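Local coordinates for protein of unknown function with a Fic domain (Bacteroides thetaiotaomicron VPI-5482, PDB 3CUC) that is of unknown function but carries a Fic domain, the mainly helical fold of the Fic/DOC family, at residues R101-Y112 with V130-N138; N46-L56 with G64-K75. All coordinates share one frame; numbering follows the deposited sequence.

Contact 1 (R101-Y112 with V130-N138); sequences RELNRTILVQDY and VGEYKSRPN
Val130 and Gly131 lie against the C-terminal half of helix 97-107 and the turn that follows it, a loop-on-helix contact in which the chain passes back along the helix after a largely unmodelled excursion. Gly131 N donates to Asn104 OD1 at 2.9 Å, a nearly straight bond (163°) in the carbonyl plane on a lone pair. Asn104 ND2 donates to Asp197 O, so one amide ties the returning loop and the segment before helix 199-213 to the same helix. Gly131 CA makes a CA-H...O contact with Arg101 O (3.5 Å). Beyond the helix end, Val130 CG1 sits over one face of the Tyr112 ring in a CH-pi contact and meets Leu108 CB at 3.6 Å. Arg101, its chain bent at chi3 (82°), sets NH1 above the centre of the Tyr133 ring, with guanidinium and ring planes 76° apart: a cation-pi contact. Its NH2 makes a salt bridge to Glu132 OE2 (3.1 Å), weak as a hydrogen bond. Tyr133 OH is hydrogen-bonded to Glu97. This loop folded back on its preceding helix borders the Fic signature motif (HPFxDGNGR): Lys134 is backbone-bonded to Pro194, and Asn104 and Tyr112 touch Phe195, Glu196 and Asp197.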
loop_
_atom_site.group_PDB
_atom_site.type_symbol
_atom_site.label_atom_id
_atom_site.label_comp_id
_atom_site.label_asym_id
_atom_site.label_seq_id
_atom_site.Cartn_x
_atom_site.Cartn_y
_atom_site.Cartn_z
ATOM N N ARG A 101 1.432 -0.326 -13.765
ATOM C CA ARG A 101 0.859 0.665 -14.669
ATOM C C ARG A 101 -0.656 0.484 -14.774
ATOM O O ARG A 101 -1.406 1.454 -14.712
ATOM C CB ARG A 101 1.512 0.570 -16.053
ATOM C CG ARG A 101 3.019 0.867 -16.059
ATOM C CD ARG A 101 3.722 0.275 -17.284
ATOM N NE ARG A 101 3.567 1.159 -18.432
ATOM C CZ ARG A 101 4.373 2.178 -18.722
ATOM N NH1 ARG A 101 5.428 2.450 -17.966
ATOM N NH2 ARG A 101 4.125 2.932 -19.784
ATOM N N GLU A 102 -1.100 -0.760 -14.914
ATOM C CA GLU A 102 -2.528 -1.068 -14.954
ATOM C C GLU A 102 -3.208 -0.682 -13.637
ATOM O O GLU A 102 -4.376 -0.289 -13.617
ATOM C CB GLU A 102 -2.747 -2.561 -15.242
ATOM C CG GLU A 102 -4.204 -2.958 -15.489
ATOM C CD GLU A 102 -4.798 -2.291 -16.720
ATOM O OE1 GLU A 102 -4.268 -2.512 -17.827
ATOM O OE2 GLU A 102 -5.796 -1.546 -16.586
ATOM N N LEU A 103 -2.466 -0.799 -12.543
ATOM C CA LEU A 103 -2.958 -0.416 -11.224
ATOM C C LEU A 103 -3.228 1.085 -11.176
ATOM O O LEU A 103 -4.270 1.518 -10.689
ATOM C CB LEU A 103 -1.938 -0.807 -10.146
ATOM C CG LEU A 103 -2.448 -1.174 -8.749
ATOM C CD1 LEU A 103 -3.580 -2.204 -8.795
ATOM C CD2 LEU A 103 -1.289 -1.695 -7.915
ATOM N N ASN A 104 -2.288 1.870 -11.695
ATOM C CA ASN A 104 -2.449 3.317 -11.764
ATOM C C ASN A 104 -3.636 3.708 -12.646
ATOM O O ASN A 104 -4.495 4.500 -12.246
ATOM C CB ASN A 104 -1.171 3.964 -12.299
ATOM C CG ASN A 104 -1.198 5.475 -12.192
ATOM O OD1 ASN A 104 -1.464 6.172 -13.172
ATOM N ND2 ASN A 104 -0.940 5.989 -10.991
ATOM N N ARG A 105 -3.679 3.131 -13.843
ATOM C CA ARG A 105 -4.782 3.337 -14.770
ATOM C C ARG A 105 -6.124 3.051 -14.097
ATOM O O ARG A 105 -7.088 3.773 -14.301
ATOM C CB ARG A 105 -4.598 2.430 -15.994
ATOM C CG ARG A 105 -5.618 2.621 -17.133
ATOM C CD ARG A 105 -5.255 1.783 -18.386
ATOM N NE ARG A 105 -3.913 2.098 -18.912
ATOM C CZ ARG A 105 -2.825 1.317 -18.832
ATOM N NH1 ARG A 105 -2.867 0.119 -18.259
ATOM N NH2 ARG A 105 -1.669 1.739 -19.345
ATOM N N THR A 106 -6.175 2.000 -13.285
ATOM C CA THR A 106 -7.417 1.574 -12.642
ATOM C C THR A 106 -7.883 2.548 -11.565
ATOM O O THR A 106 -8.997 3.059 -11.637
ATOM C CB THR A 106 -7.263 0.182 -12.001
ATOM O OG1 THR A 106 -6.849 -0.755 -12.995
ATOM C CG2 THR A 106 -8.573 -0.282 -11.388
ATOM N N ILE A 107 -7.030 2.807 -10.574
ATOM C CA ILE A 107 -7.453 3.555 -9.379
ATOM C C ILE A 107 -7.714 5.041 -9.671
ATOM O O ILE A 107 -8.579 5.655 -9.037
ATOM C CB ILE A 107 -6.467 3.397 -8.182
ATOM C CG1 ILE A 107 -5.126 4.084 -8.449
ATOM C CG2 ILE A 107 -6.254 1.931 -7.858
ATOM C CD1 ILE A 107 -4.275 4.170 -7.225
ATOM N N LEU A 108 -6.954 5.606 -10.610
ATOM C CA LEU A 108 -7.258 6.922 -11.171
ATOM C C LEU A 108 -8.084 6.633 -12.413
ATOM O O LEU A 108 -7.549 6.148 -13.407
ATOM C CB LEU A 108 -5.983 7.682 -11.560
ATOM C CG LEU A 108 -4.850 7.730 -10.540
ATOM C CD1 LEU A 108 -3.673 8.547 -11.093
ATOM C CD2 LEU A 108 -5.353 8.289 -9.212
ATOM N N VAL A 109 -9.378 6.919 -12.374
ATOM C CA VAL A 109 -10.295 6.330 -13.355
ATOM C C VAL A 109 -9.929 6.626 -14.813
ATOM O O VAL A 109 -10.085 5.758 -15.673
ATOM C CB VAL A 109 -11.743 6.766 -13.089
ATOM C CG1 VAL A 109 -12.688 6.179 -14.141
ATOM C CG2 VAL A 109 -12.163 6.345 -11.674
ATOM N N GLN A 110 -9.411 7.825 -15.078
ATOM C CA GLN A 110 -9.206 8.294 -16.454
ATOM C C GLN A 110 -8.252 9.480 -16.535
ATOM O O GLN A 110 -7.962 10.120 -15.520
ATOM C CB GLN A 110 -10.550 8.693 -17.052
ATOM C CG GLN A 110 -11.299 9.714 -16.206
ATOM C CD GLN A 110 -12.789 9.729 -16.480
ATOM O OE1 GLN A 110 -13.241 9.378 -17.570
ATOM N NE2 GLN A 110 -13.563 10.141 -15.484
ATOM N N ASP A 111 -7.797 9.769 -17.758
ATOM C CA ASP A 111 -6.808 10.828 -18.034
ATOM C C ASP A 111 -7.169 12.213 -17.478
ATOM O O ASP A 111 -8.298 12.447 -17.029
ATOM C CB ASP A 111 -6.531 10.924 -19.545
ATOM C CG ASP A 111 -5.298 10.145 -19.966
ATOM O OD1 ASP A 111 -4.211 10.380 -19.381
ATOM O OD2 ASP A 111 -5.410 9.313 -20.893
ATOM N N TYR A 112 -6.199 13.128 -17.531
ATOM C CA TYR A 112 -6.298 14.422 -16.834
ATOM C C TYR A 112 -5.391 15.558 -17.357
ATOM O O TYR A 112 -4.503 15.349 -18.183
ATOM C CB TYR A 112 -6.056 14.231 -15.323
ATOM C CG TYR A 112 -4.814 13.442 -14.898
ATOM C CD1 TYR A 112 -3.791 13.100 -15.797
ATOM C CD2 TYR A 112 -4.682 13.032 -13.574
ATOM C CE1 TYR A 112 -2.684 12.384 -15.378
ATOM C CE2 TYR A 112 -3.582 12.324 -13.147
ATOM C CZ TYR A 112 -2.587 11.999 -14.047
ATOM O OH TYR A 112 -1.498 11.286 -13.593
ATOM N N VAL A 130 -3.257 8.894 -17.335
ATOM C CA VAL A 130 -3.148 7.838 -16.329
ATOM C C VAL A 130 -2.558 6.541 -16.895
ATOM O O VAL A 130 -2.700 6.244 -18.088
ATOM C CB VAL A 130 -4.516 7.511 -15.684
ATOM C CG1 VAL A 130 -4.998 8.678 -14.832
ATOM C CG2 VAL A 130 -5.543 7.142 -16.751
ATOM N N GLY A 131 -1.904 5.774 -16.019
ATOM C CA GLY A 131 -1.239 4.527 -16.402
ATOM C C GLY A 131 0.054 4.703 -17.185
ATOM O O GLY A 131 0.526 3.760 -17.824
ATOM N N GLU A 132 0.629 5.904 -17.122
ATOM C CA GLU A 132 1.844 6.253 -17.857
ATOM C C GLU A 132 2.807 6.972 -16.923
ATOM O O GLU A 132 2.376 7.748 -16.068
ATOM C CB GLU A 132 1.495 7.171 -19.031
ATOM C CG GLU A 132 0.790 6.477 -20.185
ATOM C CD GLU A 132 1.751 5.706 -21.081
ATOM O OE1 GLU A 132 2.520 6.349 -21.831
ATOM O OE2 GLU A 132 1.727 4.456 -21.044
ATOM N N TYR A 133 4.105 6.731 -17.094
ATOM C CA TYR A 133 5.113 7.354 -16.228
ATOM C C TYR A 133 5.152 8.886 -16.404
ATOM O O TYR A 133 4.733 9.412 -17.437
ATOM C CB TYR A 133 6.509 6.748 -16.465
ATOM C CG TYR A 133 6.708 5.286 -16.051
ATOM C CD1 TYR A 133 5.913 4.672 -15.075
ATOM C CD2 TYR A 133 7.741 4.533 -16.611
ATOM C CE1 TYR A 133 6.125 3.332 -14.698
ATOM C CE2 TYR A 133 7.965 3.200 -16.237
ATOM C CZ TYR A 133 7.156 2.603 -15.284
ATOM O OH TYR A 133 7.383 1.285 -14.936
ATOM N N LYS A 134 5.653 9.579 -15.378
ATOM C CA LYS A 134 5.715 11.048 -15.333
ATOM C C LYS A 134 6.494 11.615 -16.513
ATOM O O LYS A 134 7.522 11.051 -16.892
ATOM C CB LYS A 134 6.374 11.514 -14.026
ATOM N N SER A 135 5.995 12.716 -17.090
ATOM C CA SER A 135 6.689 13.455 -18.172
ATOM C C SER A 135 7.166 14.851 -17.721
ATOM O O SER A 135 8.230 15.307 -18.145
ATOM C CB SER A 135 5.805 13.564 -19.422
ATOM O OG SER A 135 4.542 14.118 -19.113
ATOM N N ARG A 136 6.368 15.526 -16.888
ATOM C CA ARG A 136 6.824 16.692 -16.119
ATOM C C ARG A 136 7.226 16.203 -14.713
ATOM O O ARG A 136 6.560 15.316 -14.166
ATOM C CB ARG A 136 5.706 17.733 -16.015
ATOM N N PRO A 137 8.328 16.743 -14.131
ATOM C CA PRO A 137 8.746 16.301 -12.778
ATOM C C PRO A 137 7.614 16.312 -11.721
ATOM O O PRO A 137 6.778 17.216 -11.725
ATOM C CB PRO A 137 9.857 17.300 -12.410
ATOM C CG PRO A 137 10.419 17.736 -13.716
ATOM C CD PRO A 137 9.258 17.749 -14.685
ATOM N N ASN A 138 7.597 15.306 -10.838
ATOM C CA ASN A 138 6.562 15.158 -9.788
ATOM C C ASN A 138 6.973 15.739 -8.413
ATOM O O ASN A 138 6.338 15.440 -7.395
ATOM C CB ASN A 138 6.165 13.676 -9.640
#

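Contact 2 (N46-L56 with G64-K75); sequences NTLTYGQTKLL and GNASLKDYEEMK
Leu48 crosses Tyr71 at about a right angle and lays CD2 over one face of its ring, 4.1 Å from the centroid and offset toward the rim, a CH-pi contact. Its other methyl, CD1, reaches Met74 CB at 3.9 Å, while CD2 also touches Ala66 CB. Leu56 approaches the same tyrosine obliquely, CD1 to Tyr71 CD1 at 4.0 Å, and places CD2 against Met74 CG. Near the plane of the ring, at its edge, lies Gln52 O, and Tyr71 OH bonds to the backbone of Ser63 in the connection between the helices. The selenomethionine Met74 starts with CG anti to the backbone N (chi1 -173°) and then bends at chi2 and chi3, which brings CE to Thr53 OG1 (3.4 Å), the two side chains crossing at about a right angle. Met74 also touches Asn41 of helix 22-42.

Polar side chains organise the chain leading into helix 50-59. Asn46 OD1 accepts from Leu48 N at 2.9 Å, closing an Asx turn, and its amide slides past the Asp70 carboxylate with the two planes 63° apart. Gln52 OE1 takes Thr49 N on a lone pair (2.8 Å), and Thr49 OG1 accepts from Gln52 N in return. The other end of that amide faces the linker: NE2 bonds to Ser63 O, and also approaches Asn65 O at a distance so short in the model that it is doubtful. Through the capping box and the Ser63 bond, one glutamine both caps its own helix and holds the linker.

Between the short segments the axes come within 10.8 Å and cross at -57°. This is a helix-linker-helix pair with an apolar seam of Leu48, Leu56, Tyr71 and Met74, its first helix opened by a Thr49-Gln52 capping box.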
loop_
_atom_site.group_PDB
_atom_site.type_symbol
_atom_site.label_atom_id
_atom_site.label_comp_id
_atom_site.label_asym_id
_atom_site.label_seq_id
_atom_site.Cartn_x
_atom_site.Cartn_y
_atom_site.Cartn_z
ATOM N N ASN A 46 -9.182 12.480 -0.224
ATOM C CA ASN A 46 -10.560 12.080 -0.543
ATOM C C ASN A 46 -11.468 12.398 0.638
ATOM O O ASN A 46 -11.201 11.966 1.765
ATOM C CB ASN A 46 -10.638 10.588 -0.846
ATOM C CG ASN A 46 -12.006 10.162 -1.371
ATOM O OD1 ASN A 46 -13.044 10.586 -0.859
ATOM N ND2 ASN A 46 -12.008 9.310 -2.390
ATOM N N THR A 47 -12.536 13.144 0.387
ATOM C CA THR A 47 -13.346 13.684 1.480
ATOM C C THR A 47 -14.661 12.936 1.655
ATOM O O THR A 47 -15.602 13.455 2.247
ATOM C CB THR A 47 -13.610 15.209 1.302
ATOM O OG1 THR A 47 -14.380 15.434 0.113
ATOM C CG2 THR A 47 -12.288 15.980 1.233
ATOM N N LEU A 48 -14.729 11.710 1.157
ATOM C CA LEU A 48 -15.872 10.865 1.465
ATOM C C LEU A 48 -15.828 10.469 2.933
ATOM O O LEU A 48 -14.799 10.003 3.427
ATOM C CB LEU A 48 -15.906 9.596 0.609
ATOM C CG LEU A 48 -16.388 9.685 -0.842
ATOM C CD1 LEU A 48 -16.523 8.287 -1.428
ATOM C CD2 LEU A 48 -17.703 10.433 -0.974
ATOM N N THR A 49 -16.955 10.646 3.621
ATOM C CA THR A 49 -17.067 10.242 5.018
ATOM C C THR A 49 -17.062 8.736 5.060
ATOM O O THR A 49 -17.042 8.080 4.028
ATOM C CB THR A 49 -18.348 10.767 5.712
ATOM O OG1 THR A 49 -19.494 10.077 5.201
ATOM C CG2 THR A 49 -18.494 12.282 5.519
ATOM N N TYR A 50 -17.072 8.194 6.265
ATOM C CA TYR A 50 -17.030 6.755 6.471
ATOM C C TYR A 50 -18.346 6.110 6.073
ATOM O O TYR A 50 -18.365 5.013 5.527
ATOM C CB TYR A 50 -16.750 6.473 7.937
ATOM C CG TYR A 50 -16.246 5.083 8.190
ATOM C CD1 TYR A 50 -14.963 4.721 7.819
ATOM C CD2 TYR A 50 -17.050 4.126 8.808
ATOM C CE1 TYR A 50 -14.490 3.442 8.045
ATOM C CE2 TYR A 50 -16.588 2.841 9.039
ATOM C CZ TYR A 50 -15.307 2.505 8.656
ATOM O OH TYR A 50 -14.841 1.233 8.880
ATOM N N GLY A 51 -19.444 6.815 6.340
ATOM C CA GLY A 51 -20.774 6.370 5.962
ATOM C C GLY A 51 -20.889 6.330 4.461
ATOM O O GLY A 51 -21.269 5.305 3.899
ATOM N N GLN A 52 -20.539 7.446 3.815
ATOM C CA GLN A 52 -20.550 7.542 2.359
ATOM C C GLN A 52 -19.764 6.362 1.773
ATOM O O GLN A 52 -20.200 5.723 0.813
ATOM C CB GLN A 52 -19.971 8.893 1.902
ATOM C CG GLN A 52 -20.887 10.072 2.165
ATOM C CD GLN A 52 -20.247 11.376 1.821
ATOM O OE1 GLN A 52 -19.103 11.625 2.180
ATOM N NE2 GLN A 52 -20.983 12.230 1.114
ATOM N N THR A 53 -18.627 6.054 2.382
ATOM C CA THR A 53 -17.768 4.986 1.894
ATOM C C THR A 53 -18.388 3.606 2.090
ATOM O O THR A 53 -18.403 2.787 1.168
ATOM C CB THR A 53 -16.404 4.969 2.614
ATOM O OG1 THR A 53 -15.728 6.220 2.423
ATOM C CG2 THR A 53 -15.530 3.835 2.084
ATOM N N LYS A 54 -18.846 3.334 3.312
ATOM C CA LYS A 54 -19.416 2.026 3.670
ATOM C C LYS A 54 -20.625 1.674 2.815
ATOM O O LYS A 54 -20.683 0.594 2.238
ATOM C CB LYS A 54 -19.840 2.022 5.136
ATOM C CG LYS A 54 -20.428 0.701 5.632
ATOM C CD LYS A 54 -20.825 0.793 7.116
ATOM C CE LYS A 54 -20.504 -0.494 7.891
ATOM N NZ LYS A 54 -20.399 -0.244 9.362
ATOM N N LEU A 55 -21.586 2.591 2.741
ATOM C CA LEU A 55 -22.766 2.405 1.897
ATOM C C LEU A 55 -22.435 2.250 0.401
ATOM O O LEU A 55 -23.224 1.667 -0.349
ATOM C CB LEU A 55 -23.756 3.557 2.100
ATOM C CG LEU A 55 -24.510 3.558 3.435
ATOM C CD1 LEU A 55 -25.254 4.870 3.661
ATOM C CD2 LEU A 55 -25.476 2.384 3.505
ATOM N N LEU A 56 -21.287 2.768 -0.039
ATOM C CA LEU A 56 -20.819 2.520 -1.403
ATOM C C LEU A 56 -20.332 1.080 -1.572
ATOM O O LEU A 56 -20.796 0.363 -2.452
ATOM C CB LEU A 56 -19.698 3.485 -1.801
ATOM C CG LEU A 56 -19.071 3.210 -3.183
ATOM C CD1 LEU A 56 -19.994 3.674 -4.299
ATOM C CD2 LEU A 56 -17.703 3.858 -3.319
ATOM N N GLY A 64 -25.625 11.470 1.471
ATOM C CA GLY A 64 -25.037 12.739 1.846
ATOM C C GLY A 64 -24.486 13.465 0.636
ATOM O O GLY A 64 -24.911 13.213 -0.508
ATOM N N ASN A 65 -23.527 14.353 0.891
ATOM C CA ASN A 65 -22.965 15.226 -0.137
ATOM C C ASN A 65 -21.582 14.746 -0.565
ATOM O O ASN A 65 -20.766 14.367 0.273
ATOM C CB ASN A 65 -22.899 16.645 0.396
ATOM C CG ASN A 65 -24.261 17.184 0.746
ATOM O OD1 ASN A 65 -24.395 18.131 1.527
ATOM N ND2 ASN A 65 -25.295 16.580 0.164
ATOM N N ALA A 66 -21.343 14.739 -1.875
ATOM C CA ALA A 66 -20.105 14.216 -2.446
ATOM C C ALA A 66 -19.984 14.639 -3.888
ATOM O O ALA A 66 -20.869 15.306 -4.430
ATOM C CB ALA A 66 -20.077 12.718 -2.360
ATOM N N SER A 67 -18.881 14.259 -4.520
ATOM C CA SER A 67 -18.739 14.459 -5.964
ATOM C C SER A 67 -18.748 13.079 -6.575
ATOM O O SER A 67 -18.341 12.108 -5.934
ATOM C CB SER A 67 -17.435 15.181 -6.307
ATOM O OG SER A 67 -16.327 14.310 -6.106
ATOM N N LEU A 68 -19.217 12.984 -7.809
ATOM C CA LEU A 68 -19.202 11.710 -8.501
ATOM C C LEU A 68 -17.784 11.142 -8.467
ATOM O O LEU A 68 -17.593 9.985 -8.144
ATOM C CB LEU A 68 -19.703 11.882 -9.928
ATOM C CG LEU A 68 -19.875 10.595 -10.712
ATOM C CD1 LEU A 68 -20.720 9.627 -9.919
ATOM C CD2 LEU A 68 -20.495 10.887 -12.081
ATOM N N LYS A 69 -16.797 11.991 -8.745
ATOM C CA LYS A 69 -15.367 11.635 -8.732
ATOM C C LYS A 69 -14.886 10.975 -7.427
ATOM O O LYS A 69 -14.156 9.993 -7.469
ATOM C CB LYS A 69 -14.532 12.893 -9.002
ATOM C CG LYS A 69 -13.060 12.664 -9.299
ATOM C CD LYS A 69 -12.191 13.741 -8.629
ATOM C CE LYS A 69 -10.706 13.558 -8.946
ATOM N NZ LYS A 69 -9.839 13.837 -7.760
ATOM N N ASP A 70 -15.274 11.507 -6.276
ATOM C CA ASP A 70 -14.927 10.857 -5.014
ATOM C C ASP A 70 -15.460 9.430 -4.960
ATOM O O ASP A 70 -14.779 8.533 -4.474
ATOM C CB ASP A 70 -15.474 11.623 -3.816
ATOM C CG ASP A 70 -14.813 12.966 -3.621
ATOM O OD1 ASP A 70 -13.741 13.031 -2.972
ATOM O OD2 ASP A 70 -15.399 13.958 -4.092
ATOM N N TYR A 71 -16.680 9.215 -5.447
ATOM C CA TYR A 71 -17.256 7.864 -5.477
ATOM C C TYR A 71 -16.524 6.999 -6.478
ATOM O O TYR A 71 -16.280 5.830 -6.213
ATOM C CB TYR A 71 -18.759 7.876 -5.783
ATOM C CG TYR A 71 -19.618 8.256 -4.595
ATOM C CD1 TYR A 71 -19.574 7.519 -3.420
ATOM C CD2 TYR A 71 -20.476 9.352 -4.647
ATOM C CE1 TYR A 71 -20.350 7.871 -2.323
ATOM C CE2 TYR A 71 -21.259 9.707 -3.559
ATOM C CZ TYR A 71 -21.190 8.962 -2.405
ATOM O OH TYR A 71 -21.956 9.308 -1.325
ATOM N N GLU A 72 -16.150 7.574 -7.616
ATOM C CA GLU A 72 -15.452 6.808 -8.639
ATOM C C GLU A 72 -14.066 6.377 -8.167
ATOM O O GLU A 72 -13.739 5.213 -8.339
ATOM C CB GLU A 72 -15.337 7.566 -9.965
ATOM C CG GLU A 72 -16.634 8.152 -10.543
ATOM C CD GLU A 72 -17.587 7.123 -11.120
ATOM O OE1 GLU A 72 -17.451 5.920 -10.799
ATOM O OE2 GLU A 72 -18.486 7.535 -11.901
ATOM N N GLU A 73 -13.259 7.277 -7.579
ATOM C CA GLU A 73 -11.900 6.912 -7.155
ATOM C C GLU A 73 -11.955 5.873 -6.042
ATOM O O GLU A 73 -11.167 4.931 -6.023
ATOM C CB GLU A 73 -11.073 8.131 -6.709
ATOM C CG GLU A 73 -10.543 8.979 -7.852
ATOM C CD GLU A 73 -9.476 9.967 -7.415
ATOM O OE1 GLU A 73 -8.976 9.865 -6.274
ATOM O OE2 GLU A 73 -9.133 10.852 -8.228
HETATM N N MSE A 74 -12.891 6.055 -5.118
HETATM C CA MSE A 74 -13.075 5.123 -4.016
HETATM C C MSE A 74 -13.426 3.768 -4.576
HETATM O O MSE A 74 -12.871 2.763 -4.170
HETATM C CB MSE A 74 -14.175 5.609 -3.070
HETATM C CG MSE A 74 -14.327 4.794 -1.794
HETATM SE SE MSE A 74 -12.778 4.907 -0.652
HETATM C CE MSE A 74 -13.150 6.583 0.188
ATOM N N LYS A 75 -14.337 3.740 -5.535
ATOM C CA LYS A 75 -14.729 2.487 -6.194
ATOM C C LYS A 75 -13.578 1.863 -6.992
ATOM O O LYS A 75 -13.390 0.652 -6.972
ATOM C CB LYS A 75 -15.904 2.753 -7.140
ATOM C CG LYS A 75 -16.551 1.512 -7.774
ATOM C CD LYS A 75 -17.385 1.916 -8.992
ATOM C CE LYS A 75 -18.388 0.838 -9.406
ATOM N NZ LYS A 75 -19.204 1.286 -10.578
#

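How the contacts relate
Contact 2 closes before contact 1 opens, so the two come in series along the chain, their centres about 21 Å apart. Helix 68-89, which supplies one side of contact 2, is followed directly by helix 97-107 of contact 1. The two contacts also touch: Val109 CG2 packs on Glu72 CB at 3.8 Å, just past the end of helix 97-107. A shared neighbour is helix 199-213, whose Arg201 makes a salt bridge with Glu73 and touches Ile107 and Leu108. Contact 2 thus packs helix 50-59 on one part of helix 68-89, while contact 1 fastens a loop to the next helix, so the two contacts lie on successive helices that pack on each other, and both border helix 199-213.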